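Local structure of transcriptional regulator, ROK family (Vibrio cholerae O1 biovar eltor, 1Z05) at residues Y45-L59 with R96-W108. The protein probably binds DNA as a zinc-containing transcriptional regulator of the ROK family, a homologue of Escherichia coli Mlc linked to the control of carbohydrate metabolism. Residues are numbered along the deposited sequence; the frame is centred on the assembly and turned at random.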
ATOM      1  N   TYR A  45       9.453 -20.325  11.662  1.00 35.89           N
ATOM      2  CA  TYR A  45       9.463 -19.790  13.027  1.00 35.42           C
ATOM      3  C   TYR A  45       8.095 -19.241  13.458  1.00 35.01           C
ATOM      4  O   TYR A  45       7.660 -19.442  14.610  1.00 35.44           O
ATOM      5  CB  TYR A  45      10.536 -18.710  13.140  1.00 36.17           C
ATOM      6  CG  TYR A  45      10.633 -18.111  14.509  1.00 36.09           C
ATOM      7  CD1 TYR A  45      11.450 -18.695  15.488  1.00 37.32           C
ATOM      8  CD2 TYR A  45       9.907 -16.964  14.844  1.00 35.97           C
ATOM      9  CE1 TYR A  45      11.546 -18.140  16.769  1.00 38.12           C
ATOM     10  CE2 TYR A  45       9.991 -16.410  16.130  1.00 36.72           C
ATOM     11  CZ  TYR A  45      10.809 -17.005  17.080  1.00 36.96           C
ATOM     12  OH  TYR A  45      10.919 -16.455  18.338  1.00 39.08           O
ATOM     13  N   LYS A  46       7.424 -18.541  12.543  1.00 35.40           N
ATOM     14  CA  LYS A  46       6.064 -18.032  12.802  1.00 35.05           C
ATOM     15  C   LYS A  46       5.066 -19.165  13.065  1.00 35.46           C
ATOM     16  O   LYS A  46       4.231 -19.066  13.973  1.00 34.65           O
ATOM     17  CB  LYS A  46       5.581 -17.129  11.659  1.00 33.93           C
ATOM     18  CG  LYS A  46       4.232 -16.462  11.931  1.00 36.26           C
ATOM     19  CD  LYS A  46       3.746 -15.665  10.730  1.00 36.08           C
ATOM     20  CE  LYS A  46       2.391 -15.032  10.991  1.00 35.10           C
ATOM     21  NZ  LYS A  46       2.040 -14.129   9.856  1.00 37.00           N
ATOM     22  N   LEU A  47       5.152 -20.240  12.280  1.00 35.32           N
ATOM     23  CA  LEU A  47       4.315 -21.420  12.524  1.00 36.99           C
ATOM     24  C   LEU A  47       4.548 -22.018  13.918  1.00 37.53           C
ATOM     25  O   LEU A  47       3.595 -22.310  14.646  1.00 38.17           O
ATOM     26  CB  LEU A  47       4.537 -22.481  11.440  1.00 36.47           C
ATOM     27  CG  LEU A  47       3.816 -22.253  10.108  1.00 38.28           C
ATOM     28  CD1 LEU A  47       4.286 -23.265   9.065  1.00 40.31           C
ATOM     29  CD2 LEU A  47       2.296 -22.308  10.270  1.00 37.88           C
ATOM     30  N   ILE A  48       5.818 -22.180  14.284  1.00 37.52           N
ATOM     31  CA  ILE A  48       6.193 -22.703  15.602  1.00 37.14           C
ATOM     32  C   ILE A  48       5.718 -21.781  16.738  1.00 39.00           C
ATOM     33  O   ILE A  48       5.186 -22.250  17.758  1.00 39.83           O
ATOM     34  CB  ILE A  48       7.723 -22.930  15.692  1.00 37.12           C
ATOM     35  CG1 ILE A  48       8.155 -23.986  14.679  1.00 35.13           C
ATOM     36  CG2 ILE A  48       8.125 -23.388  17.085  1.00 37.45           C
ATOM     37  CD1 ILE A  48       9.642 -24.041  14.434  1.00 39.03           C
ATOM     38  N   ASP A  49       5.892 -20.476  16.548  1.00 38.99           N
ATOM     39  CA  ASP A  49       5.496 -19.489  17.550  1.00 40.14           C
ATOM     40  C   ASP A  49       3.983 -19.531  17.797  1.00 40.69           C
ATOM     41  O   ASP A  49       3.525 -19.503  18.947  1.00 41.93           O
ATOM     42  CB  ASP A  49       5.946 -18.088  17.115  1.00 38.56           C
ATOM     43  CG  ASP A  49       5.903 -17.072  18.246  1.00 43.32           C
ATOM     44  OD1 ASP A  49       6.091 -17.453  19.421  1.00 48.84           O
ATOM     45  OD2 ASP A  49       5.685 -15.880  17.953  1.00 40.21           O
ATOM     46  N   GLN A  50       3.219 -19.616  16.717  1.00 40.57           N
ATOM     47  CA  GLN A  50       1.766 -19.547  16.802  1.00 41.49           C
ATOM     48  C   GLN A  50       1.078 -20.895  17.009  1.00 40.60           C
ATOM     49  O   GLN A  50      -0.041 -20.942  17.515  1.00 40.36           O
ATOM     50  CB  GLN A  50       1.206 -18.842  15.562  1.00 41.36           C
ATOM     51  CG  GLN A  50       1.521 -17.351  15.531  1.00 43.26           C
ATOM     52  CD  GLN A  50       1.042 -16.646  14.272  1.00 44.24           C
ATOM     53  OE1 GLN A  50       0.766 -17.282  13.250  1.00 45.61           O
ATOM     54  NE2 GLN A  50       0.964 -15.315  14.336  1.00 43.01           N
ATOM     55  N   LYS A  51       1.739 -21.987  16.627  1.00 41.40           N
ATOM     56  CA  LYS A  51       1.097 -23.309  16.635  1.00 41.81           C
ATOM     57  C   LYS A  51       1.836 -24.381  17.439  1.00 41.81           C
ATOM     58  O   LYS A  51       1.305 -25.472  17.624  1.00 41.98           O
ATOM     59  CB  LYS A  51       0.884 -23.815  15.201  1.00 42.61           C
ATOM     60  CG  LYS A  51      -0.242 -23.148  14.445  1.00 43.93           C
ATOM     61  CD  LYS A  51      -0.321 -23.699  13.032  1.00 48.91           C
ATOM     62  CE  LYS A  51      -1.355 -22.959  12.192  1.00 55.23           C
ATOM     63  NZ  LYS A  51      -1.001 -21.514  11.986  1.00 60.80           N
ATOM     64  N   GLY A  52       3.049 -24.088  17.908  1.00 41.42           N
ATOM     65  CA  GLY A  52       3.823 -25.061  18.702  1.00 40.92           C
ATOM     66  C   GLY A  52       3.117 -25.435  20.004  1.00 41.35           C
ATOM     67  O   GLY A  52       2.328 -24.644  20.512  1.00 40.96           O
ATOM     68  N   PRO A  53       3.379 -26.642  20.551  1.00 40.37           N
ATOM     69  CA  PRO A  53       4.275 -27.687  20.054  1.00 40.64           C
ATOM     70  C   PRO A  53       3.772 -28.271  18.741  1.00 41.16           C
ATOM     71  O   PRO A  53       2.588 -28.602  18.617  1.00 41.10           O
ATOM     72  CB  PRO A  53       4.247 -28.747  21.161  1.00 40.85           C
ATOM     73  CG  PRO A  53       2.999 -28.486  21.926  1.00 40.68           C
ATOM     74  CD  PRO A  53       2.727 -27.025  21.818  1.00 40.01           C
ATOM     75  N   ILE A  54       4.671 -28.381  17.770  1.00 40.63           N
ATOM     76  CA  ILE A  54       4.299 -28.811  16.422  1.00 40.59           C
ATOM     77  C   ILE A  54       5.366 -29.736  15.845  1.00 39.91           C
ATOM     78  O   ILE A  54       6.558 -29.488  16.011  1.00 40.58           O
ATOM     79  CB  ILE A  54       4.035 -27.580  15.488  1.00 39.80           C
ATOM     80  CG1 ILE A  54       3.525 -28.024  14.110  1.00 39.32           C
ATOM     81  CG2 ILE A  54       5.283 -26.683  15.379  1.00 39.65           C
ATOM     82  CD1 ILE A  54       3.041 -26.867  13.217  1.00 40.83           C
ATOM     83  N   SER A  55       4.932 -30.798  15.169  1.00 40.10           N
ATOM     84  CA  SER A  55       5.855 -31.757  14.572  1.00 39.65           C
ATOM     85  C   SER A  55       6.451 -31.233  13.276  1.00 40.35           C
ATOM     86  O   SER A  55       5.891 -30.338  12.634  1.00 40.07           O
ATOM     87  CB  SER A  55       5.157 -33.086  14.305  1.00 40.06           C
ATOM     88  OG  SER A  55       4.235 -32.975  13.238  1.00 40.50           O
ATOM     89  N   ARG A  56       7.582 -31.812  12.886  1.00 39.58           N
ATOM     90  CA  ARG A  56       8.228 -31.438  11.639  1.00 39.07           C
ATOM     91  C   ARG A  56       7.349 -31.785  10.443  1.00 39.34           C
ATOM     92  O   ARG A  56       7.316 -31.042   9.459  1.00 38.01           O
ATOM     93  CB  ARG A  56       9.599 -32.102  11.524  1.00 40.18           C
ATOM     94  CG  ARG A  56      10.682 -31.391  12.317  1.00 38.76           C
ATOM     95  CD  ARG A  56      12.011 -32.113  12.183  1.00 42.01           C
ATOM     96  NE  ARG A  56      13.054 -31.472  12.982  1.00 43.99           N
ATOM     97  CZ  ARG A  56      13.174 -31.590  14.303  1.00 46.11           C
ATOM     98  NH1 ARG A  56      12.313 -32.324  14.998  1.00 44.61           N
ATOM     99  NH2 ARG A  56      14.162 -30.967  14.932  1.00 48.14           N
ATOM    100  N   ILE A  57       6.637 -32.908  10.525  1.00 38.26           N
ATOM    101  CA  ILE A  57       5.718 -33.292   9.449  1.00 38.53           C
ATOM    102  C   ILE A  57       4.567 -32.271   9.292  1.00 38.86           C
ATOM    103  O   ILE A  57       4.245 -31.875   8.172  1.00 38.03           O
ATOM    104  CB  ILE A  57       5.260 -34.798   9.535  1.00 39.48           C
ATOM    105  CG1 ILE A  57       4.595 -35.259   8.229  1.00 39.16           C
ATOM    106  CG2 ILE A  57       4.360 -35.065  10.733  1.00 39.70           C
ATOM    107  CD1 ILE A  57       5.549 -35.385   7.053  1.00 41.06           C
ATOM    108  N   ASP A  58       3.999 -31.818  10.411  1.00 38.54           N
ATOM    109  CA  ASP A  58       2.990 -30.747  10.413  1.00 39.77           C
ATOM    110  C   ASP A  58       3.523 -29.409   9.873  1.00 38.29           C
ATOM    111  O   ASP A  58       2.815 -28.694   9.155  1.00 36.09           O
ATOM    112  CB  ASP A  58       2.424 -30.540  11.822  1.00 41.27           C
ATOM    113  CG  ASP A  58       1.373 -31.578  12.201  1.00 46.72           C
ATOM    114  OD1 ASP A  58       1.304 -32.650  11.560  1.00 51.11           O
ATOM    115  OD2 ASP A  58       0.608 -31.317  13.158  1.00 52.10           O
ATOM    116  N   LEU A  59       4.765 -29.073  10.222  1.00 37.77           N
ATOM    117  CA  LEU A  59       5.422 -27.890   9.667  1.00 36.92           C
ATOM    118  C   LEU A  59       5.628 -28.023   8.162  1.00 37.13           C
ATOM    119  O   LEU A  59       5.440 -27.064   7.415  1.00 36.19           O
ATOM    120  CB  LEU A  59       6.767 -27.630  10.353  1.00 37.56           C
ATOM    121  CG  LEU A  59       6.774 -27.036  11.755  1.00 36.68           C
ATOM    122  CD1 LEU A  59       8.200 -27.145  12.322  1.00 40.76           C
ATOM    123  CD2 LEU A  59       6.269 -25.591  11.761  1.00 32.55           C
ATOM    124  N   ARG A  96      10.250 -38.812  29.976  1.00 46.78           N
ATOM    125  CA  ARG A  96       9.193 -37.815  29.776  1.00 46.16           C
ATOM    126  C   ARG A  96       8.704 -37.817  28.316  1.00 45.24           C
ATOM    127  O   ARG A  96       9.331 -38.449  27.470  1.00 44.65           O
ATOM    128  CB  ARG A  96       9.631 -36.422  30.255  1.00 46.75           C
ATOM    129  CG  ARG A  96      10.839 -35.809  29.562  1.00 47.04           C
ATOM    130  CD  ARG A  96      10.995 -34.370  30.036  1.00 50.75           C
ATOM    131  NE  ARG A  96      12.187 -33.706  29.516  1.00 49.99           N
ATOM    132  CZ  ARG A  96      13.351 -33.641  30.163  1.00 50.54           C
ATOM    133  NH1 ARG A  96      13.497 -34.202  31.359  1.00 47.63           N
ATOM    134  NH2 ARG A  96      14.373 -33.009  29.613  1.00 50.07           N
ATOM    135  N   PRO A  97       7.568 -37.148  28.021  1.00 44.57           N
ATOM    136  CA  PRO A  97       7.018 -37.288  26.668  1.00 43.51           C
ATOM    137  C   PRO A  97       7.837 -36.555  25.612  1.00 41.79           C
ATOM    138  O   PRO A  97       8.446 -35.530  25.910  1.00 42.44           O
ATOM    139  CB  PRO A  97       5.623 -36.649  26.779  1.00 43.50           C
ATOM    140  CG  PRO A  97       5.374 -36.465  28.267  1.00 45.35           C
ATOM    141  CD  PRO A  97       6.730 -36.263  28.852  1.00 45.03           C
ATOM    142  N   ALA A  98       7.856 -37.089  24.395  1.00 40.49           N
ATOM    143  CA  ALA A  98       8.403 -36.369  23.245  1.00 40.10           C
ATOM    144  C   ALA A  98       7.470 -35.196  22.960  1.00 40.15           C
ATOM    145  O   ALA A  98       6.240 -35.344  22.980  1.00 39.95           O
ATOM    146  CB  ALA A  98       8.502 -37.291  22.029  1.00 39.59           C
ATOM    147  N   VAL A  99       8.053 -34.024  22.743  1.00 40.07           N
ATOM    148  CA  VAL A  99       7.278 -32.797  22.576  1.00 40.74           C
ATOM    149  C   VAL A  99       7.770 -32.084  21.333  1.00 40.23           C
ATOM    150  O   VAL A  99       8.976 -31.965  21.107  1.00 41.28           O
ATOM    151  CB  VAL A  99       7.371 -31.856  23.823  1.00 41.60           C
ATOM    152  CG1 VAL A  99       6.517 -30.604  23.643  1.00 42.59           C
ATOM    153  CG2 VAL A  99       6.923 -32.571  25.092  1.00 41.46           C
ATOM    154  N   GLY A 100       6.820 -31.626  20.523  1.00 40.28           N
ATOM    155  CA  GLY A 100       7.110 -30.939  19.273  1.00 40.11           C
ATOM    156  C   GLY A 100       7.781 -29.602  19.497  1.00 38.95           C
ATOM    157  O   GLY A 100       7.935 -29.155  20.634  1.00 39.45           O
ATOM    158  N   LEU A 101       8.167 -28.962  18.400  1.00 39.50           N
ATOM    159  CA  LEU A 101       8.938 -27.722  18.452  1.00 39.01           C
ATOM    160  C   LEU A 101       8.136 -26.541  18.987  1.00 38.12           C
ATOM    161  O   LEU A 101       6.972 -26.347  18.619  1.00 37.30           O
ATOM    162  CB  LEU A 101       9.514 -27.393  17.068  1.00 39.44           C
ATOM    163  CG  LEU A 101      10.563 -28.381  16.545  1.00 42.00           C
ATOM    164  CD1 LEU A 101      10.575 -28.390  15.023  1.00 42.30           C
ATOM    165  CD2 LEU A 101      11.941 -28.073  17.097  1.00 40.61           C
ATOM    166  N   GLN A 102       8.771 -25.775  19.875  1.00 36.97           N
ATOM    167  CA  GLN A 102       8.204 -24.546  20.429  1.00 36.86           C
ATOM    168  C   GLN A 102       9.269 -23.458  20.425  1.00 37.07           C
ATOM    169  O   GLN A 102      10.469 -23.746  20.436  1.00 35.82           O
ATOM    170  CB  GLN A 102       7.741 -24.739  21.874  1.00 36.38           C
ATOM    171  CG  GLN A 102       6.722 -25.847  22.093  1.00 37.09           C
ATOM    172  CD  GLN A 102       6.339 -25.971  23.564  1.00 38.31           C
ATOM    173  OE1 GLN A 102       6.892 -26.789  24.290  1.00 42.00           O
ATOM    174  NE2 GLN A 102       5.410 -25.140  24.006  1.00 37.96           N
ATOM    175  N   THR A 103       8.837 -22.204  20.424  1.00 38.67           N
ATOM    176  CA  THR A 103       9.793 -21.112  20.528  1.00 41.27           C
ATOM    177  C   THR A 103      10.405 -21.128  21.930  1.00 42.50           C
ATOM    178  O   THR A 103       9.728 -21.435  22.923  1.00 42.59           O
ATOM    179  CB  THR A 103       9.153 -19.741  20.238  1.00 41.35           C
ATOM    180  OG1 THR A 103       7.982 -19.590  21.036  1.00 45.38           O
ATOM    181  CG2 THR A 103       8.768 -19.649  18.783  1.00 42.46           C
ATOM    182  N   ASN A 104      11.694 -20.813  21.986  1.00 42.41           N
ATOM    183  CA  ASN A 104      12.459 -20.798  23.214  1.00 44.77           C
ATOM    184  C   ASN A 104      12.780 -19.350  23.585  1.00 44.65           C
ATOM    185  O   ASN A 104      13.929 -18.920  23.490  1.00 46.51           O
ATOM    186  CB  ASN A 104      13.741 -21.620  23.022  1.00 44.93           C
ATOM    187  CG  ASN A 104      14.517 -21.821  24.312  1.00 48.68           C
ATOM    188  OD1 ASN A 104      13.974 -21.711  25.416  1.00 51.63           O
ATOM    189  ND2 ASN A 104      15.797 -22.134  24.175  1.00 50.46           N
ATOM    190  N   ASN A 105      11.752 -18.604  23.991  1.00 43.81           N
ATOM    191  CA  ASN A 105      11.867 -17.164  24.261  1.00 43.31           C
ATOM    192  C   ASN A 105      12.634 -16.793  25.519  1.00 41.89           C
ATOM    193  O   ASN A 105      13.211 -15.709  25.594  1.00 41.77           O
ATOM    194  CB  ASN A 105      10.478 -16.504  24.320  1.00 44.79           C
ATOM    195  CG  ASN A 105       9.884 -16.239  22.935  1.00 47.13           C
ATOM    196  OD1 ASN A 105      10.552 -16.390  21.917  1.00 49.09           O
ATOM    197  ND2 ASN A 105       8.623 -15.834  22.906  1.00 50.70           N
ATOM    198  N   LEU A 106      12.616 -17.681  26.512  1.00 39.46           N
ATOM    199  CA  LEU A 106      13.182 -17.381  27.819  1.00 38.27           C
ATOM    200  C   LEU A 106      14.699 -17.237  27.733  1.00 37.22           C
ATOM    201  O   LEU A 106      15.394 -18.153  27.285  1.00 36.33           O
ATOM    202  CB  LEU A 106      12.778 -18.451  28.849  1.00 38.45           C
ATOM    203  CG  LEU A 106      12.846 -18.063  30.327  1.00 38.18           C
ATOM    204  CD1 LEU A 106      11.882 -16.917  30.663  1.00 35.67           C
ATOM    205  CD2 LEU A 106      12.566 -19.269  31.225  1.00 37.36           C
ATOM    206  N   GLY A 107      15.185 -16.068  28.138  1.00 35.84           N
ATOM    207  CA  GLY A 107      16.596 -15.726  28.035  1.00 36.61           C
ATOM    208  C   GLY A 107      16.877 -14.714  26.945  1.00 37.44           C
ATOM    209  O   GLY A 107      17.887 -14.002  26.996  1.00 38.24           O
ATOM    210  N   TRP A 108      15.990 -14.650  25.954  1.00 36.74           N
ATOM    211  CA  TRP A 108      16.140 -13.715  24.844  1.00 36.90           C
ATOM    212  C   TRP A 108      15.385 -12.431  25.129  1.00 37.44           C
ATOM    213  O   TRP A 108      14.253 -12.456  25.622  1.00 37.38           O
ATOM    214  CB  TRP A 108      15.578 -14.298  23.553  1.00 36.20           C
ATOM    215  CG  TRP A 108      16.254 -15.528  23.066  1.00 38.02           C
ATOM    216  CD1 TRP A 108      15.736 -16.788  23.045  1.00 37.56           C
ATOM    217  CD2 TRP A 108      17.550 -15.615  22.469  1.00 37.39           C
ATOM    218  NE1 TRP A 108      16.632 -17.659  22.486  1.00 38.12           N
ATOM    219  CE2 TRP A 108      17.757 -16.967  22.121  1.00 38.26           C
ATOM    220  CE3 TRP A 108      18.557 -14.682  22.189  1.00 40.09           C
ATOM    221  CZ2 TRP A 108      18.938 -17.418  21.525  1.00 38.08           C
ATOM    222  CZ3 TRP A 108      19.740 -15.131  21.594  1.00 39.28           C
ATOM    223  CH2 TRP A 108      19.918 -16.489  21.273  1.00 39.07           C
TER
HETATM  224  O   HOH W   1      12.772 -17.649  20.028  1.00 29.88           O
HETATM  225  O   HOH W   2       9.083 -15.192  19.752  1.00 34.73           O
HETATM  226  O   HOH W   3       5.801 -22.141  20.256  1.00 27.03           O
HETATM  227  O   HOH W   4       4.993 -19.366  21.483  1.00 42.93           O
HETATM  228  O   HOH W   5       6.135 -15.701  21.524  1.00 44.45           O
HETATM  229  O   HOH W   6       4.304 -23.103  22.771  1.00 48.04           O
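Ile-54 and Leu-101 pair their backbones in a single antiparallel bridge, Leu-101 N to Ile-54 O at 2.9 Å and Ile-54 N to Leu-101 O at 3.2 Å, while residues 45-51, the end of helix 35-51, run nearly perpendicular (92°) to strand 99-103. The arrangement is consistent with a winged helix-turn-helix domain, as in Mlc: strands 83-86 and 99-103 form the wing, and the segment after the first helix takes, through this one bridge, the place of the short third strand of many winged-helix domains. The cis peptide before Pro-53 lies in this connection, and Pro-53 CA also directs its C-H at Leu-101 O. Gly-52 and Gly-100 bring the two backbones close, Gly-52 CA lying 3.4 Å from Leu-101 O. Leu-101 reaches into the hydrophobic centre between the helices, its CD1 3.8 Å from Leu-59 CD1 and above the middle of one face of the Arg-56 guanidinium, which is salt-bridged to Glu-85. Ile-48 sets CG2 against the strand backbone, 3.5 Å from Gln-102 C. With Thr-103 OG1 between the backbone N and the carbonyl carbon (chi1 51°), CG2 lies anti to the latter and makes an off-centre CH-pi contact with the Tyr-45 ring; it also packs against Asp-49 CB. Asp-49 itself is held through OD2 by Lys-414 and Tyr-418, joining this region to helix 407-418. Waters bridge polar groups across the contact: one links Ile-48 O to Thr-103 N, and two others bridge Tyr-45 OH and Asn-105 OD1, the tighter donating to Tyr-45 OH at 2.6 Å.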